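Cell division control protein Cdc48 (Mycobacterium smegmatis, PDB 5E7P) probably binds and hydrolyses ATP as a tandem AAA-type ATPase of the Cdc48 family, and holds ADP in both of its nucleotide sites. Local coordinates at residues L391-A394 / T395-R398; G424-V427 / A428-A431; G515-P518 / P519-V522; G687-A690 / A691-V694. One frame throughout, in Å; residues are numbered along the deposited sequence.

Contact 1: residues L391-A394 / T395-R398; sequences LPDA and TARR
The guanidinium of Arg397 lies with one face against the backbone of Ala394, whose CA stands 3.5 Å above the plane and displaced toward its rim, while Pro392 O comes in at the edge. There NH1 reaches Pro392 O at 2.9 Å, a weak bond because the N-H...O angle is only 130°. A bend in the chain at chi3 (-65°) folds the guanidinium back over the start of helix 394-404. The other flat group, the carboxylate of Asp393, turns its OD1 to Ala396 N at 2.8 Å and meets it almost straight on: Asp393 is the N-cap. Its CG sits between the backbone N and the carbonyl carbon (chi1 58°), which carries OD1 round to the amide of Ala396. The Pro392 ring packs by CB on Ala396 CB at 3.6 Å, and the Arg397 side chain crosses it at about a right angle. Arg397 NH2 is hydrogen-bonded to Ala419 O, and Asp393 OD2 forms a salt bridge with Arg544. The two charges thus work apart: the carboxylate caps a helix whose N-terminal dipole would favour its negative charge, and the arginine joins the loop before helix 394-404 to helix 415-420 through Pro392 O and Ala419 O.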
loop_
_atom_site.group_PDB
_atom_site.type_symbol
_atom_site.label_atom_id
_atom_site.label_comp_id
_atom_site.label_asym_id
_atom_site.label_seq_id
_atom_site.Cartn_x
_atom_site.Cartn_y
_atom_site.Cartn_z
ATOM N N LEU A 391 -8.425 -4.188 -3.004
ATOM C CA LEU A 391 -8.936 -2.997 -2.333
ATOM C C LEU A 391 -10.450 -2.944 -2.467
ATOM O O LEU A 391 -10.999 -3.346 -3.493
ATOM C CB LEU A 391 -8.353 -1.719 -2.949
ATOM C CG LEU A 391 -6.869 -1.369 -2.808
ATOM C CD1 LEU A 391 -6.524 -0.222 -3.744
ATOM C CD2 LEU A 391 -6.522 -1.005 -1.379
ATOM N N PRO A 392 -11.131 -2.440 -1.429
ATOM C CA PRO A 392 -12.583 -2.261 -1.496
ATOM C C PRO A 392 -12.960 -1.094 -2.406
ATOM O O PRO A 392 -12.372 -0.018 -2.288
ATOM C CB PRO A 392 -12.956 -1.934 -0.046
ATOM C CG PRO A 392 -11.718 -1.332 0.537
ATOM C CD PRO A 392 -10.580 -2.058 -0.115
ATOM N N ASP A 393 -13.923 -1.299 -3.302
ATOM C CA ASP A 393 -14.473 -0.177 -4.056
ATOM C C ASP A 393 -15.408 0.630 -3.159
ATOM O O ASP A 393 -15.593 0.286 -1.990
ATOM C CB ASP A 393 -15.180 -0.634 -5.339
ATOM C CG ASP A 393 -16.322 -1.609 -5.081
ATOM O OD1 ASP A 393 -16.790 -1.734 -3.929
ATOM O OD2 ASP A 393 -16.764 -2.250 -6.059
ATOM N N ALA A 394 -15.992 1.694 -3.703
ATOM C CA ALA A 394 -16.865 2.571 -2.927
ATOM C C ALA A 394 -17.999 1.804 -2.237
ATOM O O ALA A 394 -18.322 2.066 -1.079
ATOM C CB ALA A 394 -17.426 3.681 -3.807
ATOM N N THR A 395 -18.590 0.851 -2.951
ATOM C CA THR A 395 -19.658 0.030 -2.390
ATOM C C THR A 395 -19.148 -0.813 -1.225
ATOM O O THR A 395 -19.752 -0.841 -0.149
ATOM C CB THR A 395 -20.267 -0.903 -3.449
ATOM O OG1 THR A 395 -20.712 -0.130 -4.569
ATOM C CG2 THR A 395 -21.440 -1.663 -2.867
ATOM N N ALA A 396 -18.030 -1.497 -1.447
ATOM C CA ALA A 396 -17.416 -2.322 -0.413
ATOM C C ALA A 396 -17.010 -1.491 0.803
ATOM O O ALA A 396 -17.124 -1.944 1.942
ATOM C CB ALA A 396 -16.218 -3.071 -0.975
ATOM N N ARG A 397 -16.542 -0.271 0.559
ATOM C CA ARG A 397 -16.149 0.617 1.648
ATOM C C ARG A 397 -17.341 0.996 2.526
ATOM O O ARG A 397 -17.218 1.078 3.748
ATOM C CB ARG A 397 -15.439 1.869 1.118
ATOM C CG ARG A 397 -14.091 1.579 0.477
ATOM C CD ARG A 397 -13.232 2.831 0.343
ATOM N NE ARG A 397 -13.797 3.827 -0.563
ATOM C CZ ARG A 397 -13.635 3.817 -1.883
ATOM N NH1 ARG A 397 -12.935 2.853 -2.463
ATOM N NH2 ARG A 397 -14.180 4.767 -2.627
ATOM N N ARG A 398 -18.492 1.224 1.904
ATOM C CA ARG A 398 -19.700 1.534 2.659
ATOM C C ARG A 398 -20.125 0.335 3.501
ATOM O O ARG A 398 -20.580 0.496 4.633
ATOM C CB ARG A 398 -20.836 1.981 1.735
ATOM C CG ARG A 398 -22.152 2.207 2.463
ATOM C CD ARG A 398 -23.087 3.116 1.693
ATOM N NE ARG A 398 -24.307 3.383 2.449
ATOM C CZ ARG A 398 -25.200 4.316 2.128
ATOM N NH1 ARG A 398 -25.011 5.082 1.061
ATOM N NH2 ARG A 398 -26.280 4.485 2.881
#

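Contact 2: residues G424-V427 / A428-A431; sequences GFVV and ADLA. With ADP (adenosine-5'-diphosphate), chain C.
Asp429 and Val426 carry the polar core of this tight helix start. Val426 is the N-cap, and its amide donates to Asp429 OD2 at 3.1 Å, meeting the oxygen on its anti side and 35° out of the carboxylate plane. Val426 has no side-chain acceptor, so no capping box forms. With CG turned beside its own backbone N (chi1 -55°), Asp429 brings its carboxylate back to the cap, and Val426 CG2 lies against OD2. The Phe425 ring packs obliquely on the same residue, Phe425 CD2 being 3.4 Å from Asp429 CB, with ring and carboxylate planes 83° apart; more loosely, Leu430 CD2 is 4.1 Å from Phe425 CD2. Two regular helical bonds, Leu430 N to Val426 O and Ala431 N to Val427 O, close the first turn.

The looser part of this buried contact is mediated by water: one molecule donates to both Gly424 O and Asp429 OD2, which at 4.3 Å are too far apart to bond directly. On the nucleotide side the fit is van der Waals only, Val427 CG1 lying 3.6 Å from C8 of the ADP and Ala428 CA 3.7 Å from its O4'. Asp429 OD1 is bonded to Leu469 N, and Pro468 packs on Phe425 and Asp429. Helix 427-448 thus starts at the ADP pocket, its Leu430 resting on Leu400, Leu401 and Leu404 of helix 394-404 and its Val427 on Leu400, while Val426 meets Leu391 in the loop after strand 385-388.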
loop_
_atom_site.group_PDB
_atom_site.type_symbol
_atom_site.label_atom_id
_atom_site.label_comp_id
_atom_site.label_asym_id
_atom_site.label_seq_id
_atom_site.Cartn_x
_atom_site.Cartn_y
_atom_site.Cartn_z
ATOM N N GLY A 424 -8.645 4.268 -2.334
ATOM C CA GLY A 424 -7.321 3.874 -1.892
ATOM C C GLY A 424 -7.278 3.486 -0.426
ATOM O O GLY A 424 -6.226 3.111 0.094
ATOM N N PHE A 425 -8.424 3.578 0.244
ATOM C CA PHE A 425 -8.524 3.199 1.652
ATOM C C PHE A 425 -8.734 1.698 1.830
ATOM O O PHE A 425 -9.262 1.027 0.947
ATOM C CB PHE A 425 -9.672 3.948 2.329
ATOM C CG PHE A 425 -9.283 5.281 2.887
ATOM C CD1 PHE A 425 -8.776 6.273 2.065
ATOM C CD2 PHE A 425 -9.451 5.552 4.232
ATOM C CE1 PHE A 425 -8.426 7.507 2.581
ATOM C CE2 PHE A 425 -9.104 6.782 4.755
ATOM C CZ PHE A 425 -8.590 7.763 3.929
ATOM N N VAL A 426 -8.311 1.181 2.980
ATOM C CA VAL A 426 -8.589 -0.200 3.357
ATOM C C VAL A 426 -9.350 -0.200 4.675
ATOM O O VAL A 426 -9.549 0.855 5.278
ATOM C CB VAL A 426 -7.302 -1.027 3.502
ATOM C CG1 VAL A 426 -6.555 -1.070 2.184
ATOM C CG2 VAL A 426 -6.420 -0.454 4.603
ATOM N N VAL A 427 -9.777 -1.377 5.117
ATOM C CA VAL A 427 -10.563 -1.485 6.342
ATOM C C VAL A 427 -9.796 -0.955 7.558
ATOM O O VAL A 427 -10.384 -0.352 8.463
ATOM C CB VAL A 427 -11.065 -2.936 6.585
ATOM C CG1 VAL A 427 -9.898 -3.921 6.659
ATOM C CG2 VAL A 427 -11.922 -3.008 7.843
ATOM N N ALA A 428 -8.481 -1.164 7.561
ATOM C CA ALA A 428 -7.628 -0.681 8.641
ATOM C C ALA A 428 -7.726 0.834 8.752
ATOM O O ALA A 428 -7.861 1.382 9.847
ATOM C CB ALA A 428 -6.186 -1.108 8.411
ATOM N N ASP A 429 -7.667 1.505 7.605
ATOM C CA ASP A 429 -7.772 2.958 7.552
ATOM C C ASP A 429 -9.162 3.409 7.976
ATOM O O ASP A 429 -9.304 4.348 8.759
ATOM C CB ASP A 429 -7.478 3.462 6.139
ATOM C CG ASP A 429 -6.131 3.000 5.623
ATOM O OD1 ASP A 429 -5.182 2.908 6.433
ATOM O OD2 ASP A 429 -6.021 2.732 4.406
ATOM N N LEU A 430 -10.181 2.733 7.450
ATOM C CA LEU A 430 -11.571 3.049 7.761
ATOM C C LEU A 430 -11.847 2.878 9.250
ATOM O O LEU A 430 -12.586 3.663 9.849
ATOM C CB LEU A 430 -12.514 2.166 6.940
ATOM C CG LEU A 430 -12.456 2.355 5.422
ATOM C CD1 LEU A 430 -13.178 1.228 4.704
ATOM C CD2 LEU A 430 -13.046 3.705 5.030
ATOM N N ALA A 431 -11.243 1.853 9.843
ATOM C CA ALA A 431 -11.344 1.635 11.280
ATOM C C ALA A 431 -10.723 2.810 12.029
ATOM O O ALA A 431 -11.295 3.312 12.996
ATOM C CB ALA A 431 -10.668 0.333 11.674
HETATM P PB ADP C . -3.862 -7.480 6.751
HETATM O O1B ADP C . -2.677 -6.554 6.818
HETATM O O2B ADP C . -3.664 -8.785 7.473
HETATM O O3B ADP C . -4.474 -7.626 5.384
HETATM P PA ADP C . -5.702 -7.362 8.892
HETATM O O1A ADP C . -4.732 -7.362 10.046
HETATM O O2A ADP C . -6.349 -8.658 8.472
HETATM O O3A ADP C . -4.945 -6.686 7.640
HETATM O "O5'" ADP C . -6.826 -6.272 9.223
HETATM C "C5'" ADP C . -6.479 -4.896 9.127
HETATM C "C4'" ADP C . -6.979 -4.230 10.399
HETATM O "O4'" ADP C . -8.366 -3.939 10.255
HETATM C "C3'" ADP C . -6.817 -5.163 11.588
HETATM O "O3'" ADP C . -6.118 -4.493 12.643
HETATM C "C2'" ADP C . -8.223 -5.508 12.035
HETATM O "O2'" ADP C . -8.337 -5.354 13.453
HETATM C "C1'" ADP C . -9.123 -4.515 11.319
HETATM N N9 ADP C . -10.315 -5.176 10.737
HETATM C C8 ADP C . -10.332 -5.955 9.639
HETATM N N7 ADP C . -11.592 -6.389 9.375
HETATM C C5 ADP C . -12.404 -5.872 10.318
HETATM C C6 ADP C . -13.850 -5.924 10.639
HETATM N N6 ADP C . -14.711 -6.637 9.875
HETATM N N1 ADP C . -14.287 -5.241 11.723
HETATM C C2 ADP C . -13.447 -4.530 12.496
HETATM N N3 ADP C . -12.127 -4.437 12.260
HETATM C C4 ADP C . -11.555 -5.074 11.210
HETATM O O HOH W 1 -4.704 2.094 2.346
#

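Contact 3: residues G515-P518 / P519-V522; sequences GIDP and PRGV
Arg520 and Pro518 lie side by side and point the same way, so the arginine doubles back along the chain that has just led into it. Bends at chi2 (-73°) and chi3 (132°) swing its guanidinium over the Pro518 carbonyl. Pro518 O sits 3.0 Å above the plane and over the centre of the group, with CZ at 3.0 Å from it. The oxygen lies over the face of the cation without a hydrogen bond: it is above the plane, whereas the N-H bonds lie in it. The electrostatic attraction is probably still favourable, since the negative end of the carbonyl faces the positive charge. Alongside, NH2 rides on the proline ring, 3.5 Å from Pro518 CD.

Asp517 approaches the same guanidinium from another direction. Its OD2 lies in the plane at the edge, 4.0 Å from Arg520 NE, a long salt bridge, and the carboxylate and guanidinium planes stand 70° apart, far from the flat, paired arrangement of a bidentate bridge. A second acidic group, Glu618 OE2, makes a long and weak ion pair with Arg520 NH2, so the charge is shared loosely. Pro519 turns its own ring away to Val624 of strand 623-629.

Gly515, before all this, ends helix 508-513 in a Schellman motif, and the paired prolines then stretch the chain toward strand 521-525. That strand runs in the parallel sheet of a P-loop NTPase fold and leads on to the P-loop that holds ADP at Gly529 to Thr533.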
loop_
_atom_site.group_PDB
_atom_site.type_symbol
_atom_site.label_atom_id
_atom_site.label_comp_id
_atom_site.label_asym_id
_atom_site.label_seq_id
_atom_site.Cartn_x
_atom_site.Cartn_y
_atom_site.Cartn_z
ATOM N N GLY A 515 -22.240 -11.528 -26.352
ATOM C CA GLY A 515 -21.335 -12.179 -27.281
ATOM C C GLY A 515 -20.053 -11.402 -27.507
ATOM O O GLY A 515 -19.362 -11.603 -28.503
ATOM N N ILE A 516 -19.739 -10.498 -26.583
ATOM C CA ILE A 516 -18.482 -9.766 -26.637
ATOM C C ILE A 516 -17.340 -10.723 -26.328
ATOM O O ILE A 516 -17.457 -11.571 -25.443
ATOM C CB ILE A 516 -18.455 -8.614 -25.619
ATOM C CG1 ILE A 516 -19.704 -7.743 -25.763
ATOM C CG2 ILE A 516 -17.192 -7.777 -25.788
ATOM C CD1 ILE A 516 -19.803 -7.038 -27.092
ATOM N N ASP A 517 -16.244 -10.598 -27.070
ATOM C CA ASP A 517 -15.060 -11.411 -26.823
ATOM C C ASP A 517 -14.536 -11.194 -25.411
ATOM O O ASP A 517 -14.688 -10.109 -24.850
ATOM C CB ASP A 517 -13.962 -11.078 -27.834
ATOM C CG ASP A 517 -14.075 -11.891 -29.107
ATOM O OD1 ASP A 517 -15.175 -12.410 -29.392
ATOM O OD2 ASP A 517 -13.059 -12.011 -29.824
ATOM N N PRO A 518 -13.929 -12.236 -24.825
ATOM C CA PRO A 518 -13.214 -12.087 -23.554
ATOM C C PRO A 518 -12.166 -10.989 -23.686
ATOM O O PRO A 518 -11.667 -10.776 -24.791
ATOM C CB PRO A 518 -12.537 -13.447 -23.376
ATOM C CG PRO A 518 -13.430 -14.397 -24.102
ATOM C CD PRO A 518 -13.943 -13.634 -25.292
ATOM N N PRO A 519 -11.853 -10.290 -22.583
ATOM C CA PRO A 519 -10.909 -9.165 -22.595
ATOM C C PRO A 519 -9.609 -9.501 -23.317
ATOM O O PRO A 519 -8.964 -10.502 -23.011
ATOM C CB PRO A 519 -10.642 -8.925 -21.111
ATOM C CG PRO A 519 -11.894 -9.366 -20.442
ATOM C CD PRO A 519 -12.379 -10.549 -21.231
ATOM N N ARG A 520 -9.249 -8.677 -24.292
ATOM C CA ARG A 520 -8.034 -8.890 -25.061
ATOM C C ARG A 520 -6.821 -8.350 -24.311
ATOM O O ARG A 520 -6.929 -7.393 -23.541
ATOM C CB ARG A 520 -8.158 -8.227 -26.435
ATOM C CG ARG A 520 -9.221 -8.862 -27.322
ATOM C CD ARG A 520 -8.762 -10.220 -27.833
ATOM N NE ARG A 520 -9.774 -11.260 -27.681
ATOM C CZ ARG A 520 -9.765 -12.175 -26.715
ATOM N NH1 ARG A 520 -8.796 -12.181 -25.811
ATOM N NH2 ARG A 520 -10.725 -13.087 -26.653
ATOM N N GLY A 521 -5.670 -8.980 -24.529
ATOM C CA GLY A 521 -4.427 -8.518 -23.941
ATOM C C GLY A 521 -4.069 -7.138 -24.458
ATOM O O GLY A 521 -4.247 -6.838 -25.640
ATOM N N VAL A 522 -3.564 -6.295 -23.567
ATOM C CA VAL A 522 -3.260 -4.915 -23.912
ATOM C C VAL A 522 -1.765 -4.619 -23.839
ATOM O O VAL A 522 -1.110 -4.921 -22.839
ATOM C CB VAL A 522 -4.006 -3.943 -22.980
ATOM C CG1 VAL A 522 -3.624 -2.503 -23.294
ATOM C CG2 VAL A 522 -5.512 -4.147 -23.102
#

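Contact 4: residues G687-A690 / A691-V694; sequences GYSA and ADCV. With ADP (adenosine-5'-diphosphate), chain D.
From Ser689 (psi 176°) the backbone turns into helix 690-707, and the first turn closes with Cys693 N on Ser689 O at 3.1 Å and Val694 N on Ala690 O. Ser689 and Asp692 form a capping box. The serine OG takes the amide of Asp692 at 3.2 Å, while the Ser689 amide gives to Asp692 OD2 at 3.1 Å, on the anti side and 24° out of the carboxylate plane. Ser689 OG reaches that amide by standing between its own N and carbonyl carbon (chi1 72°), over the helix end. OG also has a weak hydrogen bond with Gly529 O, and a backbone bond between Ala691 and Gly529 ties the helix start to the ADP-binding loop. The Tyr688 ring packs obliquely on Asp692: CD2 is 3.6 Å from Asp692 CB, and the two side chains cross at about a right angle. Cys693 SG adds a contact to Tyr688 CB at 4.0 Å. The tyrosine OH is bound by Val726 O, and Asp692 OD2 is also bonded to Ser729 OG. On the far flank Ala690 CB touches N7 of the ADP at 3.3 Å, and Val694 CG2 lies 3.6 Å from N3. The helix start is thus divided: reciprocal bonds fix the turn, and its aliphatic side meets the adenine.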
loop_
_atom_site.group_PDB
_atom_site.type_symbol
_atom_site.label_atom_id
_atom_site.label_comp_id
_atom_site.label_asym_id
_atom_site.label_seq_id
_atom_site.Cartn_x
_atom_site.Cartn_y
_atom_site.Cartn_z
ATOM N N GLY A 687 7.538 19.622 -26.719
ATOM C CA GLY A 687 8.708 18.820 -26.411
ATOM C C GLY A 687 8.788 18.459 -24.940
ATOM O O GLY A 687 9.602 17.629 -24.536
ATOM N N TYR A 688 7.944 19.091 -24.132
ATOM C CA TYR A 688 7.856 18.762 -22.715
ATOM C C TYR A 688 6.912 17.584 -22.495
ATOM O O TYR A 688 5.742 17.636 -22.876
ATOM C CB TYR A 688 7.370 19.969 -21.909
ATOM C CG TYR A 688 8.436 21.004 -21.638
ATOM C CD1 TYR A 688 8.970 21.769 -22.667
ATOM C CD2 TYR A 688 8.904 21.221 -20.349
ATOM C CE1 TYR A 688 9.948 22.714 -22.420
ATOM C CE2 TYR A 688 9.878 22.164 -20.093
ATOM C CZ TYR A 688 10.396 22.908 -21.132
ATOM O OH TYR A 688 11.364 23.846 -20.876
ATOM N N SER A 689 7.424 16.523 -21.881
ATOM C CA SER A 689 6.592 15.387 -21.516
ATOM C C SER A 689 5.722 15.775 -20.330
ATOM O O SER A 689 5.846 16.880 -19.795
ATOM C CB SER A 689 7.453 14.182 -21.144
ATOM O OG SER A 689 8.082 14.384 -19.889
ATOM N N ALA A 690 4.844 14.866 -19.920
ATOM C CA ALA A 690 3.993 15.098 -18.762
ATOM C C ALA A 690 4.841 15.328 -17.513
ATOM O O ALA A 690 4.581 16.245 -16.733
ATOM C CB ALA A 690 3.037 13.917 -18.554
ATOM N N ALA A 691 5.857 14.491 -17.334
ATOM C CA ALA A 691 6.759 14.612 -16.195
ATOM C C ALA A 691 7.520 15.937 -16.236
ATOM O O ALA A 691 7.771 16.549 -15.199
ATOM C CB ALA A 691 7.730 13.428 -16.145
ATOM N N ASP A 692 7.876 16.376 -17.438
ATOM C CA ASP A 692 8.575 17.648 -17.607
ATOM C C ASP A 692 7.723 18.826 -17.143
ATOM O O ASP A 692 8.234 19.764 -16.529
ATOM C CB ASP A 692 8.991 17.853 -19.065
ATOM C CG ASP A 692 10.176 16.997 -19.459
ATOM O OD1 ASP A 692 11.021 16.707 -18.583
ATOM O OD2 ASP A 692 10.262 16.619 -20.647
ATOM N N CYS A 693 6.428 18.769 -17.442
ATOM C CA CYS A 693 5.503 19.826 -17.045
ATOM C C CYS A 693 5.358 19.880 -15.527
ATOM O O CYS A 693 5.390 20.955 -14.927
ATOM C CB CYS A 693 4.130 19.622 -17.696
ATOM S SG CYS A 693 4.130 19.669 -19.504
ATOM N N VAL A 694 5.189 18.711 -14.917
ATOM C CA VAL A 694 5.094 18.593 -13.465
ATOM C C VAL A 694 6.350 19.148 -12.794
ATOM O O VAL A 694 6.278 19.795 -11.745
ATOM C CB VAL A 694 4.879 17.116 -13.044
ATOM C CG1 VAL A 694 4.961 16.958 -11.532
ATOM C CG2 VAL A 694 3.541 16.605 -13.568
HETATM P PB ADP D . 7.491 6.038 -17.833
HETATM O O1B ADP D . 8.646 7.003 -17.715
HETATM O O2B ADP D . 7.891 4.605 -17.580
HETATM O O3B ADP D . 6.642 6.236 -19.069
HETATM P PA ADP D . 5.331 7.448 -16.581
HETATM O O1A ADP D . 5.195 8.037 -17.964
HETATM O O2A ADP D . 4.155 6.774 -15.928
HETATM O O3A ADP D . 6.563 6.406 -16.560
HETATM O "O5'" ADP D . 5.779 8.637 -15.592
HETATM C "C5'" ADP D . 5.866 8.436 -14.183
HETATM C "C4'" ADP D . 5.777 9.790 -13.484
HETATM O "O4'" ADP D . 5.448 10.825 -14.416
HETATM C "C3'" ADP D . 4.692 9.794 -12.420
HETATM O "O3'" ADP D . 5.260 9.665 -11.114
HETATM C "C2'" ADP D . 3.988 11.128 -12.565
HETATM O "O2'" ADP D . 4.331 11.991 -11.475
HETATM C "C1'" ADP D . 4.481 11.730 -13.872
HETATM N N9 ADP D . 3.325 11.830 -14.794
HETATM C C8 ADP D . 3.206 11.177 -15.965
HETATM N N7 ADP D . 2.031 11.472 -16.577
HETATM C C5 ADP D . 1.372 12.335 -15.785
HETATM C C6 ADP D . 0.073 13.045 -15.839
HETATM N N6 ADP D . -0.765 12.878 -16.889
HETATM N N1 ADP D . -0.243 13.858 -14.808
HETATM C C2 ADP D . 0.588 14.021 -13.762
HETATM N N3 ADP D . 1.783 13.411 -13.645
HETATM C C4 ADP D . 2.226 12.569 -14.610
#

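Contact 2 is buried and contacts 1, 3 and 4 partly so; contacts 3 and 4 lie farthest from the centre of the chain. Contacts 1 and 2 are the one pair that meet: their centres are 10 Å apart, Pro392 and Leu391 pack on the 424-427 loop, and helices 394-404 and 427-448 pack together. Contacts 2 and 4 each open a helix beside an ADP, but Ser689 forms a capping box and Val426 does not. Contact 1 caps with an aspartate from the loop instead. Contact 3 is no cap: it leads into a strand and relies on a carbonyl over the guanidinium face and long ion pairs, about 18 Å from contact 4 at nearest atoms.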